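Local coordinates for protein scyllo-inositol 2-dehydrogenase (NADP(+)) IolW (Bacillus subtilis subsp. subtilis, PDB 3GDO) that catalyses the reversible, NADPH-dependent reduction of scyllo-inosose to scyllo-inositol and cannot use NADH in place of NADPH, at residues I66-V71 and K90-E95; D4-I10 and E30-I36; N124-D128 and P320-E325. Where two conformers were deposited one is given. Residue numbers count along the deposited sequence, not the author numbering.

How the contacts relate
The chain begins in the parallel sheet of the NADP-binding Rossmann fold. Contact 2 comes first: strand 6-11 leads through helix 15-26 to strand 31-37, which pairs beside it. Contact 1 then closes a second short loop, from strand 68-71 through helix 78-87 to strand 91-95. The two loops follow in series and neither crosses the other. They meet in one sheet, because strand 68-71 also lies along strand 6-11: G9 N is 2.9 Å from L68 O, and I70 N is 2.9 Å from G9 O. Contact 3 opens after both. 191 residues lie between its segments, and it brings 124-128, just after the last Rossmann strand, to the start of helix 323-342.

Contact 1. Residues I66-V71 and K90-E95; sequences IELVIV and KHVVME
I66-V71 and K90-E95 carry the neighbouring parallel strands 68-71 and 91-95. Their axes approach to 4.7 Å and cross at -19°. L68 pairs with H91, V69 with V92 and I70 with V93. The backbone is extended except at E67, whose psi is near -39°.

Four backbone hydrogen bonds alternate along the ladder: H91 N to E67 O (3.1 Å), V69 N to H91 O (2.9 Å), V93 N to V69 O (3.0 Å) and V71 N to V93 O (2.8 Å). K90, with chi angles m, m, t, t, reaches back so that NZ donates to I66 O at 2.6 Å and also bonds to D63 O.

Apolar side chains pack on both faces. On one, L68 CD1 meets V93 CG2 and I70 CD1 meets V93 CB, each at 3.9 Å; helix 303-315 touches I70 and V93. On the other, V71 CG2 lies 3.8 Å from V92 CG1, and helix 78-87 covers V69 and V92. This is a beta-alpha-beta unit of the Rossmann fold.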
loop_
_atom_site.group_PDB
_atom_site.type_symbol
_atom_site.label_atom_id
_atom_site.label_comp_id
_atom_site.label_asym_id
_atom_site.label_seq_id
_atom_site.Cartn_x
_atom_site.Cartn_y
_atom_site.Cartn_z
ATOM N N ILE B 66 -10.067 45.318 12.358
ATOM C CA ILE B 66 -9.839 43.881 12.116
ATOM C C ILE B 66 -8.910 43.668 10.910
ATOM O O ILE B 66 -9.216 44.145 9.820
ATOM C CB ILE B 66 -11.167 43.147 11.863
ATOM C CG1 ILE B 66 -12.059 43.192 13.120
ATOM C CG2 ILE B 66 -10.919 41.687 11.399
ATOM C CD1 ILE B 66 -11.470 42.505 14.364
ATOM N N GLU B 67 -7.805 42.952 11.111
ATOM C CA GLU B 67 -6.811 42.740 10.039
ATOM C C GLU B 67 -6.833 41.325 9.404
ATOM O O GLU B 67 -6.641 41.173 8.178
ATOM C CB GLU B 67 -5.425 43.017 10.578
ATOM C CG GLU B 67 -5.326 44.382 11.295
ATOM C CD GLU B 67 -4.003 44.563 11.911
ATOM O OE1 GLU B 67 -3.791 44.198 13.099
ATOM O OE2 GLU B 67 -3.128 45.032 11.183
ATOM N N LEU B 68 -7.039 40.316 10.264
ATOM C CA LEU B 68 -7.071 38.890 9.851
ATOM C C LEU B 68 -8.375 38.219 10.317
ATOM O O LEU B 68 -8.754 38.348 11.486
ATOM C CB LEU B 68 -5.850 38.124 10.402
ATOM C CG LEU B 68 -5.755 36.606 10.132
ATOM C CD1 LEU B 68 -5.582 36.291 8.677
ATOM C CD2 LEU B 68 -4.619 35.996 10.927
ATOM N N VAL B 69 -9.053 37.554 9.378
ATOM C CA VAL B 69 -10.234 36.728 9.668
ATOM C C VAL B 69 -9.842 35.235 9.515
ATOM O O VAL B 69 -9.224 34.842 8.499
ATOM C CB VAL B 69 -11.390 37.050 8.700
ATOM C CG1 VAL B 69 -12.626 36.197 9.013
ATOM C CG2 VAL B 69 -11.768 38.525 8.791
ATOM N N ILE B 70 -10.171 34.430 10.533
ATOM C CA ILE B 70 -10.088 32.946 10.433
ATOM C C ILE B 70 -11.455 32.362 10.067
ATOM O O ILE B 70 -12.440 32.561 10.770
ATOM C CB ILE B 70 -9.595 32.331 11.742
ATOM C CG1 ILE B 70 -8.480 33.186 12.365
ATOM C CG2 ILE B 70 -9.205 30.851 11.549
ATOM C CD1 ILE B 70 -7.129 33.193 11.614
ATOM N N VAL B 71 -11.548 31.709 8.929
ATOM C CA VAL B 71 -12.836 31.174 8.532
ATOM C C VAL B 71 -12.966 29.688 8.955
ATOM O O VAL B 71 -12.285 28.816 8.436
ATOM C CB VAL B 71 -13.121 31.384 7.047
ATOM C CG1 VAL B 71 -14.512 30.880 6.707
ATOM C CG2 VAL B 71 -13.015 32.887 6.709
ATOM N N LYS B 90 -9.845 42.295 4.040
ATOM C CA LYS B 90 -9.238 41.489 5.120
ATOM C C LYS B 90 -8.333 40.364 4.585
ATOM O O LYS B 90 -8.642 39.751 3.546
ATOM C CB LYS B 90 -10.308 40.874 6.056
ATOM C CG LYS B 90 -11.420 41.818 6.491
ATOM C CD LYS B 90 -10.869 42.951 7.282
ATOM C CE LYS B 90 -11.938 43.963 7.605
ATOM N NZ LYS B 90 -11.234 44.962 8.418
ATOM N N HIS B 91 -7.222 40.132 5.286
ATOM C CA HIS B 91 -6.410 38.886 5.161
ATOM C C HIS B 91 -7.261 37.721 5.693
ATOM O O HIS B 91 -8.056 37.928 6.629
ATOM C CB HIS B 91 -5.123 38.969 5.991
ATOM C CG HIS B 91 -4.239 40.126 5.630
ATOM N ND1 HIS B 91 -3.916 40.443 4.325
ATOM C CD2 HIS B 91 -3.588 41.029 6.408
ATOM C CE1 HIS B 91 -3.123 41.503 4.310
ATOM N NE2 HIS B 91 -2.916 41.882 5.562
ATOM N N VAL B 92 -7.114 36.525 5.104
ATOM C CA VAL B 92 -8.000 35.376 5.419
ATOM C C VAL B 92 -7.183 34.083 5.501
ATOM O O VAL B 92 -6.336 33.807 4.624
ATOM C CB VAL B 92 -9.152 35.205 4.390
ATOM C CG1 VAL B 92 -9.965 33.902 4.632
ATOM C CG2 VAL B 92 -10.110 36.381 4.444
ATOM N N VAL B 93 -7.397 33.362 6.604
ATOM C CA VAL B 93 -6.997 31.945 6.771
ATOM C C VAL B 93 -8.252 31.063 6.640
ATOM O O VAL B 93 -9.220 31.249 7.379
ATOM C CB VAL B 93 -6.332 31.683 8.144
ATOM C CG1 VAL B 93 -6.165 30.118 8.430
ATOM C CG2 VAL B 93 -4.977 32.439 8.274
ATOM N N MET B 94 -8.222 30.123 5.695
ATOM C CA MET B 94 -9.343 29.208 5.411
ATOM C C MET B 94 -8.968 27.829 5.957
ATOM O O MET B 94 -7.788 27.468 5.968
ATOM C CB MET B 94 -9.560 29.029 3.891
ATOM C CG MET B 94 -9.640 30.275 2.997
ATOM S SD MET B 94 -9.985 29.929 1.250
ATOM C CE MET B 94 -11.643 29.333 1.263
ATOM N N GLU B 95 -9.957 27.037 6.376
ATOM C CA GLU B 95 -9.657 25.641 6.755
ATOM C C GLU B 95 -9.429 24.812 5.490
ATOM O O GLU B 95 -9.826 25.217 4.391
ATOM C CB GLU B 95 -10.753 25.010 7.637
ATOM C CG GLU B 95 -10.482 25.053 9.152
ATOM C CD GLU B 95 -9.371 24.103 9.647
ATOM O OE1 GLU B 95 -8.676 23.432 8.812
ATOM O OE2 GLU B 95 -9.192 24.060 10.890
#

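Contact 2. Residues D4-I10 and E30-I36; sequences DTIKVGI and EYQISKI
Strands 6-10 and 31-36 run parallel, with axes 4.5 Å apart at closest approach and crossing at -40°. I6 pairs with Y31, K7 with Q32 and V8 with I33. The register then slips by one residue, so G9 pairs with K35 and I10 with I36. S34 is the extra residue of this beta bulge; its psi near -47° breaks the extended run.

The backbone bonds follow the register. I6 N donates to E30 O (2.8 Å), Q32 N to I6 O (2.7 Å) and V8 N to Q32 O (2.7 Å). At the bulge V8 O accepts twice, from S34 N at 2.8 Å and from K35 N at 3.3 Å. I10 N to K35 O (2.8 Å) resumes the ladder. K7 and G9 turn their backbone polar groups to strand 68-71 on the other side, and K7 N also bonds to E67 OE1.

Side-chain polar ends find other partners. K7 folds back (chi1 and chi2 both m), and its NZ donates to T5 O (2.9 Å) and T5 OG1 (3.0 Å). Q32 NE2 bonds to I33 O at 3.3 Å. Y31 OH bonds to Y306 O. K35 NZ bonds to E59 O and forms a salt bridge with D63.

One face is apolar. V8 CG2 meets the edge of the Y31 ring, 3.5 Å from CD1, and I10 CD1 lies 4.0 Å from I33 CG2. Connected through helix 15-26, the strands form the first beta-alpha-beta unit of the Rossmann fold. The following G12, G14 and G17 fit its GxGxxG dinucleotide-binding pattern.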
loop_
_atom_site.group_PDB
_atom_site.type_symbol
_atom_site.label_atom_id
_atom_site.label_comp_id
_atom_site.label_asym_id
_atom_site.label_seq_id
_atom_site.Cartn_x
_atom_site.Cartn_y
_atom_site.Cartn_z
ATOM N N ASP B 4 1.480 46.607 18.105
ATOM C CA ASP B 4 1.565 45.870 16.849
ATOM C C ASP B 4 0.800 44.526 16.777
ATOM O O ASP B 4 0.894 43.829 15.759
ATOM C CB ASP B 4 3.034 45.720 16.413
ATOM C CG ASP B 4 3.708 47.075 16.169
ATOM O OD1 ASP B 4 2.956 48.068 16.018
ATOM O OD2 ASP B 4 4.962 47.140 16.147
ATOM N N THR B 5 0.032 44.179 17.807
ATOM C CA THR B 5 -0.721 42.922 17.752
ATOM C C THR B 5 -1.622 42.903 16.536
ATOM O O THR B 5 -2.222 43.919 16.155
ATOM C CB THR B 5 -1.565 42.637 19.031
ATOM O OG1 THR B 5 -2.440 43.746 19.306
ATOM C CG2 THR B 5 -0.677 42.388 20.215
ATOM N N ILE B 6 -1.706 41.737 15.916
ATOM C CA ILE B 6 -2.585 41.550 14.780
ATOM C C ILE B 6 -3.973 41.296 15.347
ATOM O O ILE B 6 -4.152 40.387 16.177
ATOM C CB ILE B 6 -2.076 40.377 13.884
ATOM C CG1 ILE B 6 -0.677 40.726 13.330
ATOM C CG2 ILE B 6 -3.059 40.076 12.772
ATOM C CD1 ILE B 6 -0.032 39.646 12.523
ATOM N N LYS B 7 -4.935 42.110 14.915
ATOM C CA LYS B 7 -6.306 42.057 15.414
ATOM C C LYS B 7 -7.051 41.004 14.635
ATOM O O LYS B 7 -7.241 41.129 13.436
ATOM C CB LYS B 7 -7.040 43.424 15.271
ATOM C CG LYS B 7 -6.362 44.640 15.932
ATOM C CD LYS B 7 -5.882 44.307 17.340
ATOM C CE LYS B 7 -5.288 45.561 18.025
ATOM N NZ LYS B 7 -3.859 45.744 17.659
ATOM N N VAL B 8 -7.523 39.992 15.342
ATOM C CA VAL B 8 -8.139 38.829 14.690
ATOM C C VAL B 8 -9.637 38.785 14.918
ATOM O O VAL B 8 -10.100 39.050 16.018
ATOM C CB VAL B 8 -7.494 37.526 15.228
ATOM C CG1 VAL B 8 -8.121 36.261 14.584
ATOM C CG2 VAL B 8 -5.967 37.595 15.045
ATOM N N GLY B 9 -10.374 38.449 13.864
ATOM C CA GLY B 9 -11.771 38.028 13.970
ATOM C C GLY B 9 -11.905 36.548 13.590
ATOM O O GLY B 9 -11.419 36.122 12.521
ATOM N N ILE B 10 -12.523 35.751 14.470
ATOM C CA ILE B 10 -12.754 34.313 14.192
ATOM C C ILE B 10 -14.192 34.018 13.790
ATOM O O ILE B 10 -15.131 34.321 14.531
ATOM C CB ILE B 10 -12.365 33.408 15.372
ATOM C CG1 ILE B 10 -10.935 33.690 15.804
ATOM C CG2 ILE B 10 -12.557 31.896 14.996
ATOM C CD1 ILE B 10 -10.543 33.031 17.127
ATOM N N GLU B 30 2.005 37.961 19.229
ATOM C CA GLU B 30 1.793 38.606 17.948
ATOM C C GLU B 30 0.316 38.870 17.628
ATOM O O GLU B 30 -0.004 39.584 16.667
ATOM C CB GLU B 30 2.360 37.742 16.810
ATOM C CG GLU B 30 3.852 37.500 16.834
ATOM C CD GLU B 30 4.206 36.168 17.457
ATOM O OE1 GLU B 30 3.793 35.910 18.618
ATOM O OE2 GLU B 30 4.908 35.383 16.784
ATOM N N TYR B 31 -0.594 38.245 18.379
ATOM C CA TYR B 31 -2.031 38.253 18.023
ATOM C C TYR B 31 -2.929 38.779 19.126
ATOM O O TYR B 31 -2.635 38.617 20.303
ATOM C CB TYR B 31 -2.523 36.837 17.654
ATOM C CG TYR B 31 -1.974 36.342 16.336
ATOM C CD1 TYR B 31 -2.557 36.730 15.138
ATOM C CD2 TYR B 31 -0.837 35.533 16.295
ATOM C CE1 TYR B 31 -2.052 36.297 13.933
ATOM C CE2 TYR B 31 -0.315 35.090 15.097
ATOM C CZ TYR B 31 -0.939 35.464 13.907
ATOM O OH TYR B 31 -0.439 35.052 12.677
ATOM N N GLN B 32 -4.024 39.403 18.714
ATOM C CA GLN B 32 -5.091 39.753 19.622
ATOM C C GLN B 32 -6.391 39.238 19.036
ATOM O O GLN B 32 -6.790 39.634 17.924
ATOM C CB GLN B 32 -5.176 41.284 19.817
ATOM C CG GLN B 32 -6.201 41.720 20.870
ATOM C CD GLN B 32 -5.990 40.982 22.184
ATOM O OE1 GLN B 32 -4.966 41.146 22.848
ATOM N NE2 GLN B 32 -6.954 40.143 22.551
ATOM N N ILE B 33 -7.061 38.357 19.772
ATOM C CA ILE B 33 -8.381 37.912 19.342
ATOM C C ILE B 33 -9.370 38.991 19.739
ATOM O O ILE B 33 -9.599 39.181 20.919
ATOM C CB ILE B 33 -8.794 36.562 19.974
ATOM C CG1 ILE B 33 -7.874 35.423 19.493
ATOM C CG2 ILE B 33 -10.196 36.208 19.538
ATOM C CD1 ILE B 33 -6.707 35.121 20.434
ATOM N N SER B 34 -9.939 39.699 18.769
ATOM C CA SER B 34 -10.839 40.832 19.058
ATOM C C SER B 34 -12.305 40.459 18.978
ATOM O O SER B 34 -13.097 40.823 19.856
ATOM C CB SER B 34 -10.583 42.018 18.118
ATOM O OG SER B 34 -9.279 42.525 18.346
ATOM N N LYS B 35 -12.674 39.766 17.909
ATOM C CA LYS B 35 -14.067 39.410 17.702
ATOM C C LYS B 35 -14.228 37.940 17.278
ATOM O O LYS B 35 -13.347 37.355 16.627
ATOM C CB LYS B 35 -14.681 40.318 16.662
ATOM C CG LYS B 35 -14.779 41.799 17.111
ATOM C CD LYS B 35 -15.603 42.606 16.131
ATOM C CE LYS B 35 -15.878 43.997 16.717
ATOM N NZ LYS B 35 -16.496 44.815 15.633
ATOM N N ILE B 36 -15.356 37.350 17.677
ATOM C CA ILE B 36 -15.716 35.977 17.278
ATOM C C ILE B 36 -17.189 35.968 16.926
ATOM O O ILE B 36 -18.017 36.397 17.729
ATOM C CB ILE B 36 -15.426 34.961 18.381
ATOM C CG1 ILE B 36 -13.988 35.089 18.879
ATOM C CG2 ILE B 36 -15.795 33.512 17.924
ATOM C CD1 ILE B 36 -13.654 34.200 20.066
#

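Contact 3. Residues N124-D128 and P320-E325; sequences NRRWD and PVTAEE
The contact links the connection after the last Rossmann strand to a capping box at the start of helix 323-342, which belongs to the C-terminal alpha/beta domain. N124-R126 form a 3-10 turn, with W127 N bonded to N124 O at 2.8 Å. P320-T322 are a loop that leads into the helix.

T322 is the N-cap. Its chi1 is p, and OG1 accepts from E325 N at 3.2 Å. E325 completes the box: with chi1 m and chi2 t, its OE1 accepts from T322 N at 3.0 Å.

The same OE1 receives R126. This arginine is nearly extended (chi1 m, then t, t). Its NH1 and NH2 donate to E325 OE1 at 3.2 and 3.1 Å, a salt bridge in which both nitrogens share one oxygen. The carboxylate oxygen lies near the guanidinium plane, while V321 CG1 sits over one face, 3.9 Å from R126 NH2. R126 NE turns to a second acid, D184 of helix 174-190, in another salt bridge.

W127 adds the apolar part. Its CH2 is 4.0 Å from P320 CB and also 4.0 Å from V321 CG2, which meets the edge of the ring. Helix 303-315 touches both W127 and P320. V321 O bonds to S120 OG on strand 119-122, so the loop also reaches the Rossmann sheet.

A buried arginine thus bridges helix 174-190 and the helix 323-342 N-terminus, where its partner E325 is already engaged in a classical T-x-x-E capping box.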
loop_
_atom_site.group_PDB
_atom_site.type_symbol
_atom_site.label_atom_id
_atom_site.label_comp_id
_atom_site.label_asym_id
_atom_site.label_seq_id
_atom_site.Cartn_x
_atom_site.Cartn_y
_atom_site.Cartn_z
ATOM N N ASN B 124 -2.090 22.497 8.180
ATOM C CA ASN B 124 -1.168 22.480 9.293
ATOM C C ASN B 124 -0.444 21.158 9.471
ATOM O O ASN B 124 0.510 21.123 10.219
ATOM C CB ASN B 124 -1.831 22.928 10.603
ATOM C CG ASN B 124 -2.883 21.960 11.105
ATOM O OD1 ASN B 124 -3.569 21.303 10.340
ATOM N ND2 ASN B 124 -3.016 21.887 12.420
ATOM N N ARG B 125 -0.886 20.089 8.788
ATOM C CA ARG B 125 -0.162 18.802 8.868
ATOM C C ARG B 125 1.237 18.881 8.270
ATOM O O ARG B 125 1.984 17.907 8.360
ATOM C CB ARG B 125 -0.919 17.617 8.198
ATOM C CG ARG B 125 -2.252 17.174 8.805
ATOM C CD ARG B 125 -2.573 17.836 10.090
ATOM N NE ARG B 125 -3.625 17.132 10.801
ATOM C CZ ARG B 125 -4.698 17.711 11.341
ATOM N NH1 ARG B 125 -4.909 19.021 11.239
ATOM N NH2 ARG B 125 -5.579 16.966 11.991
ATOM N N ARG B 126 1.611 20.007 7.652
ATOM C CA ARG B 126 3.015 20.202 7.304
ATOM C C ARG B 126 3.845 20.404 8.577
ATOM O O ARG B 126 5.060 20.365 8.507
ATOM C CB ARG B 126 3.254 21.382 6.372
ATOM C CG ARG B 126 2.624 21.269 4.988
ATOM C CD ARG B 126 2.972 22.500 4.156
ATOM N NE ARG B 126 2.141 22.576 2.965
ATOM C CZ ARG B 126 2.199 23.549 2.060
ATOM N NH1 ARG B 126 3.064 24.569 2.181
ATOM N NH2 ARG B 126 1.369 23.513 1.027
ATOM N N TRP B 127 3.199 20.667 9.709
ATOM C CA TRP B 127 3.939 20.792 11.007
ATOM C C TRP B 127 3.619 19.662 12.010
ATOM O O TRP B 127 3.833 19.812 13.224
ATOM C CB TRP B 127 3.828 22.236 11.605
ATOM C CG TRP B 127 4.431 23.276 10.641
ATOM C CD1 TRP B 127 5.740 23.746 10.613
ATOM C CD2 TRP B 127 3.757 23.917 9.547
ATOM N NE1 TRP B 127 5.907 24.615 9.559
ATOM C CE2 TRP B 127 4.708 24.745 8.895
ATOM C CE3 TRP B 127 2.448 23.836 9.030
ATOM C CZ2 TRP B 127 4.389 25.502 7.774
ATOM C CZ3 TRP B 127 2.128 24.597 7.915
ATOM C CH2 TRP B 127 3.094 25.432 7.307
ATOM N N ASP B 128 3.109 18.531 11.495
ATOM C CA ASP B 128 2.991 17.275 12.256
ATOM C C ASP B 128 4.394 16.735 12.570
ATOM O O ASP B 128 5.322 16.887 11.748
ATOM C CB ASP B 128 2.225 16.210 11.454
ATOM C CG ASP B 128 0.722 16.307 11.619
ATOM O OD1 ASP B 128 0.227 17.304 12.183
ATOM O OD2 ASP B 128 0.000 15.357 11.194
ATOM N N PRO B 320 3.146 30.829 4.700
ATOM C CA PRO B 320 3.444 29.427 5.052
ATOM C C PRO B 320 2.725 28.385 4.161
ATOM O O PRO B 320 3.301 27.314 3.872
ATOM C CB PRO B 320 2.951 29.312 6.493
ATOM C CG PRO B 320 1.870 30.363 6.611
ATOM C CD PRO B 320 2.387 31.507 5.772
ATOM N N VAL B 321 1.506 28.697 3.741
ATOM C CA VAL B 321 0.780 27.895 2.753
ATOM C C VAL B 321 0.142 28.932 1.845
ATOM O O VAL B 321 -0.424 29.888 2.354
ATOM C CB VAL B 321 -0.348 27.022 3.409
ATOM C CG1 VAL B 321 -1.059 26.215 2.356
ATOM C CG2 VAL B 321 0.190 26.085 4.586
ATOM N N THR B 322 0.162 28.740 0.528
ATOM C CA THR B 322 -0.366 29.749 -0.389
ATOM C C THR B 322 -1.677 29.270 -0.990
ATOM O O THR B 322 -1.968 28.093 -0.958
ATOM C CB THR B 322 0.617 30.003 -1.598
ATOM O OG1 THR B 322 0.726 28.810 -2.381
ATOM C CG2 THR B 322 2.043 30.440 -1.117
ATOM N N ALA B 323 -2.438 30.181 -1.591
ATOM C CA ALA B 323 -3.704 29.854 -2.190
ATOM C C ALA B 323 -3.524 28.849 -3.315
ATOM O O ALA B 323 -4.331 27.914 -3.428
ATOM C CB ALA B 323 -4.437 31.115 -2.688
ATOM N N GLU B 324 -2.493 29.068 -4.134
ATOM C CA GLU B 324 -2.084 28.159 -5.213
ATOM C C GLU B 324 -1.853 26.715 -4.734
ATOM O O GLU B 324 -2.302 25.776 -5.380
ATOM C CB GLU B 324 -0.773 28.661 -5.856
ATOM C CG GLU B 324 -0.464 28.077 -7.231
ATOM C CD GLU B 324 -1.708 27.966 -8.156
ATOM O OE1 GLU B 324 -2.494 28.964 -8.342
ATOM O OE2 GLU B 324 -1.923 26.845 -8.678
ATOM N N GLU B 325 -1.104 26.562 -3.644
ATOM C CA GLU B 325 -0.856 25.238 -3.078
ATOM C C GLU B 325 -2.184 24.605 -2.598
ATOM O O GLU B 325 -2.453 23.450 -2.908
ATOM C CB GLU B 325 0.178 25.317 -1.959
ATOM C CG GLU B 325 1.582 25.689 -2.455
ATOM C CD GLU B 325 2.429 26.181 -1.301
ATOM O OE1 GLU B 325 1.879 26.319 -0.172
ATOM O OE2 GLU B 325 3.629 26.424 -1.492
#